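Local coordinates for protein beta sliding clamp (Streptococcus pneumoniae, PDB 2AWA) that forms a ring-shaped dimer around DNA and probably tethers DNA polymerases and other proteins to it, making replication processive, at residues K20-Q25 with Q72-A77; I95-S100 with S123-K128. All blocks are in the same frame, centred on the assembly; numbering follows the deposited sequence.

Interaction 1: K20-Q25 with Q72-A77; sequences KNLFLQ and QKNEDA
Leu22 is the side chain that reaches the turn Asn74-Ala77, whereas Lys20, at the start of the same helix, points away from it and has its NZ hydrogen-bonded to the carbonyl of Leu101. With CG anti to its backbone N (chi1 -167°), Leu22 extends outward from the helix and its two methyls divide the work. CD1 reaches the two polar residues: it touches the methylene of Asp76 (CB, 3.7 Å), where the side chains cross at about a right angle, and Asn74 ND2 (3.9 Å), which comes from the opposite direction. CD2 rests 4.1 Å from Ala77 CB, and the small methyl of alanine lets the turn come near the helix, the CA atoms of Leu22 and Ala77 being 5.9 Å apart. The partner is an Asx turn: Asp76 N donates to Asn74 OD1 (3.0 Å), from 53° out of the carbonyl plane. Asparagine suits this place because its amide oxygen holds the backbone bend; ND2 merely lies against Leu22 CD1. Asp76 contributes its methylene, a suitable surface for a methyl, and its carboxylate can stay with solvent. Next along the helix, Phe23 leads away from the turn into the interior and packs on Ile70 and Leu106. Ile70, on strand 64-71, also touches Leu22 and Ala77, joining both sides of the contact to the sheet.

Interaction 2: I95-S100 with S123-K128; sequences INVVSS and SEITLK
No flat side chain meets another between Val97 and its partners Ile125 and Leu127; the planar group to note is the peptide carbonyl of Val97, on the helix side. Ser100 OG donates to Val97 O in the carbonyl plane and on a lone pair (C=O...OG angle 130°); the modelled distance between Ser100 OG and Val97 O, 2.5 Å, is short and its exact value doubtful. Serine suits this place in the helix, because its hydroxyl can turn back along the chain to a carbonyl of the preceding turn.

The contact itself is purely apolar. A chi1 of 161° turns Val97 CG1 away from the backbone N and toward Ile125, which it meets tip to tip, 3.9 Å from Ile125 CG2 and 4.1 Å from Ile125 CD1. The other branch works separately: Val97 CG2 comes up to Leu127 CD2 at 4.2 Å, again end against end. One forked residue on the helix thus serves two residues of the strand, which lie on the same face because alternate side chains of a strand share a side. Valine is short enough to sit between a helix and a strand whose CA atoms are 8.3 Å apart at Val97 and Ile125, and all three residues are buried, as befits a hydrocarbon core.

Leu118 of the adjacent strand 115-120 also touches Val97 and Leu127, and Phe93 and Phe94, earlier in helix 91-100, pack on Leu127. The outer edge of strand 123-128 pairs antiparallel with a strand of the second subunit, while Ser100 O is hydrogen-bonded to Arg289 of that subunit, so this helix-on-sheet packing backs the dimer interface of the ring.

From the N terminus, strand 15-19 leads into helix 20-31, and interaction 1 closes a long loop back to that helix from the turn between strands 64-71 and 80-83. The chain then runs through strand 85-90 into helix 91-100, and interaction 2 closes a shorter loop, through strands 105-111 and 115-120, at strand 123-128. The two are in series, neither nested nor crossed, with centres about 17 Å apart. They meet where the two helices pack: Leu24 lies against Ile95, Val98 and Ser99, and Lys20 against Val98. The N-terminal domain's helix pair is thereby fastened to a connecting turn on one flank and to the interface strand on another.

Interaction 1: K20-Q25 with Q72-A77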
# COMPACT_ATOMS: atom_id res chain seq x y z
N LYS B 20 -20.59 -15.33 -8.57
CA LYS B 20 -19.49 -14.39 -8.86
C LYS B 20 -18.32 -14.52 -7.88
O LYS B 20 -17.17 -14.58 -8.32
CB LYS B 20 -19.97 -12.93 -8.90
CG LYS B 20 -18.82 -11.90 -9.18
CD LYS B 20 -19.25 -10.45 -8.96
CE LYS B 20 -19.23 -10.08 -7.50
NZ LYS B 20 -19.99 -8.83 -7.23
N ASN B 21 -18.59 -14.59 -6.58
CA ASN B 21 -17.50 -14.66 -5.60
C ASN B 21 -16.66 -15.94 -5.61
O ASN B 21 -15.45 -15.86 -5.54
CB ASN B 21 -18.00 -14.37 -4.20
CG ASN B 21 -18.44 -12.93 -4.04
OD1 ASN B 21 -18.12 -12.06 -4.88
ND2 ASN B 21 -19.18 -12.66 -2.97
N LEU B 22 -17.28 -17.11 -5.71
CA LEU B 22 -16.49 -18.33 -5.76
C LEU B 22 -15.66 -18.37 -7.04
O LEU B 22 -14.51 -18.83 -7.02
CB LEU B 22 -17.35 -19.58 -5.63
CG LEU B 22 -16.51 -20.84 -5.36
CD1 LEU B 22 -17.15 -21.72 -4.30
CD2 LEU B 22 -16.26 -21.63 -6.63
N PHE B 23 -16.23 -17.86 -8.14
CA PHE B 23 -15.52 -17.76 -9.41
C PHE B 23 -14.33 -16.85 -9.22
O PHE B 23 -13.21 -17.23 -9.50
CB PHE B 23 -16.45 -17.21 -10.50
CG PHE B 23 -15.90 -17.28 -11.91
CD1 PHE B 23 -15.22 -18.39 -12.37
CD2 PHE B 23 -16.17 -16.26 -12.82
CE1 PHE B 23 -14.75 -18.44 -13.67
CE2 PHE B 23 -15.71 -16.33 -14.12
CZ PHE B 23 -14.99 -17.41 -14.54
N LEU B 24 -14.59 -15.66 -8.69
CA LEU B 24 -13.55 -14.64 -8.51
C LEU B 24 -12.40 -15.15 -7.64
O LEU B 24 -11.25 -14.78 -7.86
CB LEU B 24 -14.13 -13.36 -7.90
CG LEU B 24 -13.22 -12.14 -7.91
CD1 LEU B 24 -12.81 -11.73 -9.33
CD2 LEU B 24 -13.91 -10.98 -7.23
N GLN B 25 -12.72 -15.98 -6.66
CA GLN B 25 -11.69 -16.50 -5.78
C GLN B 25 -10.80 -17.44 -6.55
O GLN B 25 -9.60 -17.30 -6.54
CB GLN B 25 -12.30 -17.23 -4.57
CG GLN B 25 -11.26 -17.56 -3.53
CD GLN B 25 -11.72 -18.57 -2.53
OE1 GLN B 25 -12.91 -18.73 -2.28
NE2 GLN B 25 -10.76 -19.28 -1.93
N GLN B 72 -18.91 -28.82 -11.09
CA GLN B 72 -20.36 -28.60 -11.20
C GLN B 72 -21.07 -28.93 -9.89
O GLN B 72 -21.90 -28.15 -9.43
CB GLN B 72 -20.92 -29.46 -12.36
CG GLN B 72 -22.45 -29.56 -12.49
CD GLN B 72 -22.89 -30.78 -13.29
N LYS B 73 -20.70 -30.07 -9.29
CA LYS B 73 -21.38 -30.59 -8.09
C LYS B 73 -21.07 -29.81 -6.80
O LYS B 73 -21.69 -30.08 -5.77
CB LYS B 73 -21.07 -32.08 -7.90
CG LYS B 73 -21.58 -32.99 -9.03
CD LYS B 73 -21.11 -34.44 -8.86
N ASN B 74 -20.14 -28.86 -6.85
CA ASN B 74 -19.91 -27.98 -5.70
C ASN B 74 -21.12 -27.10 -5.44
O ASN B 74 -21.50 -26.27 -6.27
CB ASN B 74 -18.67 -27.11 -5.89
CG ASN B 74 -18.32 -26.31 -4.64
OD1 ASN B 74 -19.06 -26.30 -3.66
ND2 ASN B 74 -17.18 -25.62 -4.69
N GLU B 75 -21.71 -27.30 -4.26
CA GLU B 75 -22.92 -26.58 -3.86
C GLU B 75 -22.73 -25.06 -3.82
O GLU B 75 -23.63 -24.31 -4.22
CB GLU B 75 -23.39 -27.11 -2.49
CG GLU B 75 -24.66 -26.46 -1.96
CD GLU B 75 -25.35 -27.29 -0.89
OE1 GLU B 75 -25.53 -28.51 -1.11
OE2 GLU B 75 -25.72 -26.73 0.17
N ASP B 76 -21.57 -24.60 -3.36
CA ASP B 76 -21.29 -23.16 -3.20
C ASP B 76 -21.07 -22.44 -4.53
O ASP B 76 -21.25 -21.21 -4.61
CB ASP B 76 -20.06 -22.95 -2.31
CG ASP B 76 -20.27 -23.44 -0.88
OD1 ASP B 76 -21.40 -23.84 -0.53
OD2 ASP B 76 -19.28 -23.43 -0.11
N ALA B 77 -20.67 -23.19 -5.56
CA ALA B 77 -20.40 -22.59 -6.87
C ALA B 77 -21.67 -22.13 -7.57
O ALA B 77 -21.63 -21.20 -8.35
CB ALA B 77 -19.66 -23.57 -7.75

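Interaction 2: I95-S100 with S123-K128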
# COMPACT_ATOMS: atom_id res chain seq x y z
N ILE B 95 -10.31 -10.52 -14.74
CA ILE B 95 -10.51 -10.55 -13.30
C ILE B 95 -11.05 -9.24 -12.75
O ILE B 95 -12.00 -9.27 -11.97
CB ILE B 95 -9.24 -10.97 -12.54
CG1 ILE B 95 -9.01 -12.47 -12.78
CG2 ILE B 95 -9.39 -10.69 -11.05
CD1 ILE B 95 -7.70 -13.03 -12.25
N ASN B 96 -10.48 -8.12 -13.17
CA ASN B 96 -11.05 -6.81 -12.82
C ASN B 96 -12.51 -6.65 -13.21
O ASN B 96 -13.28 -6.04 -12.48
CB ASN B 96 -10.27 -5.67 -13.47
CG ASN B 96 -9.01 -5.36 -12.75
OD1 ASN B 96 -9.00 -5.31 -11.53
ND2 ASN B 96 -7.94 -5.14 -13.49
N VAL B 97 -12.86 -7.15 -14.39
CA VAL B 97 -14.19 -6.95 -14.91
C VAL B 97 -15.18 -7.77 -14.10
O VAL B 97 -16.20 -7.24 -13.66
CB VAL B 97 -14.26 -7.32 -16.41
CG1 VAL B 97 -15.72 -7.58 -16.86
CG2 VAL B 97 -13.63 -6.23 -17.24
N VAL B 98 -14.88 -9.05 -13.90
CA VAL B 98 -15.75 -9.90 -13.11
C VAL B 98 -15.99 -9.25 -11.75
O VAL B 98 -17.11 -9.04 -11.31
CB VAL B 98 -15.13 -11.30 -12.90
CG1 VAL B 98 -15.83 -12.04 -11.77
CG2 VAL B 98 -15.16 -12.11 -14.20
N SER B 99 -14.89 -8.92 -11.09
CA SER B 99 -14.92 -8.25 -9.81
C SER B 99 -15.85 -7.01 -9.80
O SER B 99 -16.46 -6.70 -8.78
CB SER B 99 -13.49 -7.87 -9.44
OG SER B 99 -13.48 -7.01 -8.33
N SER B 100 -15.96 -6.32 -10.93
CA SER B 100 -16.81 -5.14 -11.03
C SER B 100 -18.31 -5.43 -11.22
O SER B 100 -19.12 -4.52 -11.12
CB SER B 100 -16.33 -4.27 -12.19
OG SER B 100 -16.79 -4.81 -13.43
N SER B 123 -26.34 -5.62 -16.46
CA SER B 123 -25.05 -5.22 -16.98
C SER B 123 -24.48 -6.32 -17.88
O SER B 123 -24.26 -7.45 -17.43
CB SER B 123 -24.10 -4.91 -15.82
OG SER B 123 -22.79 -4.69 -16.28
N GLU B 124 -24.28 -6.00 -19.16
CA GLU B 124 -23.72 -6.93 -20.14
C GLU B 124 -22.34 -6.42 -20.60
O GLU B 124 -22.20 -5.26 -20.97
CB GLU B 124 -24.65 -7.07 -21.34
CG GLU B 124 -24.26 -8.16 -22.35
CD GLU B 124 -25.16 -8.16 -23.58
OE1 GLU B 124 -25.16 -7.15 -24.32
OE2 GLU B 124 -25.89 -9.16 -23.79
N ILE B 125 -21.35 -7.30 -20.53
CA ILE B 125 -19.98 -6.94 -20.85
C ILE B 125 -19.32 -8.04 -21.68
O ILE B 125 -19.19 -9.19 -21.24
CB ILE B 125 -19.12 -6.66 -19.58
CG1 ILE B 125 -19.73 -5.53 -18.76
CG2 ILE B 125 -17.68 -6.27 -19.98
CD1 ILE B 125 -18.81 -4.99 -17.68
N THR B 126 -18.89 -7.64 -22.87
CA THR B 126 -18.36 -8.52 -23.89
C THR B 126 -16.87 -8.29 -23.97
O THR B 126 -16.44 -7.17 -24.14
CB THR B 126 -19.00 -8.20 -25.25
OG1 THR B 126 -20.41 -8.45 -25.15
CG2 THR B 126 -18.43 -9.05 -26.36
N LEU B 127 -16.09 -9.35 -23.81
CA LEU B 127 -14.65 -9.23 -23.87
C LEU B 127 -14.13 -10.07 -25.02
O LEU B 127 -14.67 -11.11 -25.31
CB LEU B 127 -14.04 -9.71 -22.56
CG LEU B 127 -14.47 -9.01 -21.27
CD1 LEU B 127 -14.11 -9.86 -20.08
CD2 LEU B 127 -13.82 -7.66 -21.17
N LYS B 128 -13.05 -9.61 -25.64
CA LYS B 128 -12.39 -10.33 -26.73
C LYS B 128 -11.37 -11.33 -26.17
O LYS B 128 -10.46 -10.97 -25.43
CB LYS B 128 -11.72 -9.32 -27.67
CG LYS B 128 -11.02 -9.92 -28.89
CD LYS B 128 -11.98 -10.62 -29.85
CE LYS B 128 -11.25 -11.20 -31.05
NZ LYS B 128 -12.19 -11.74 -32.07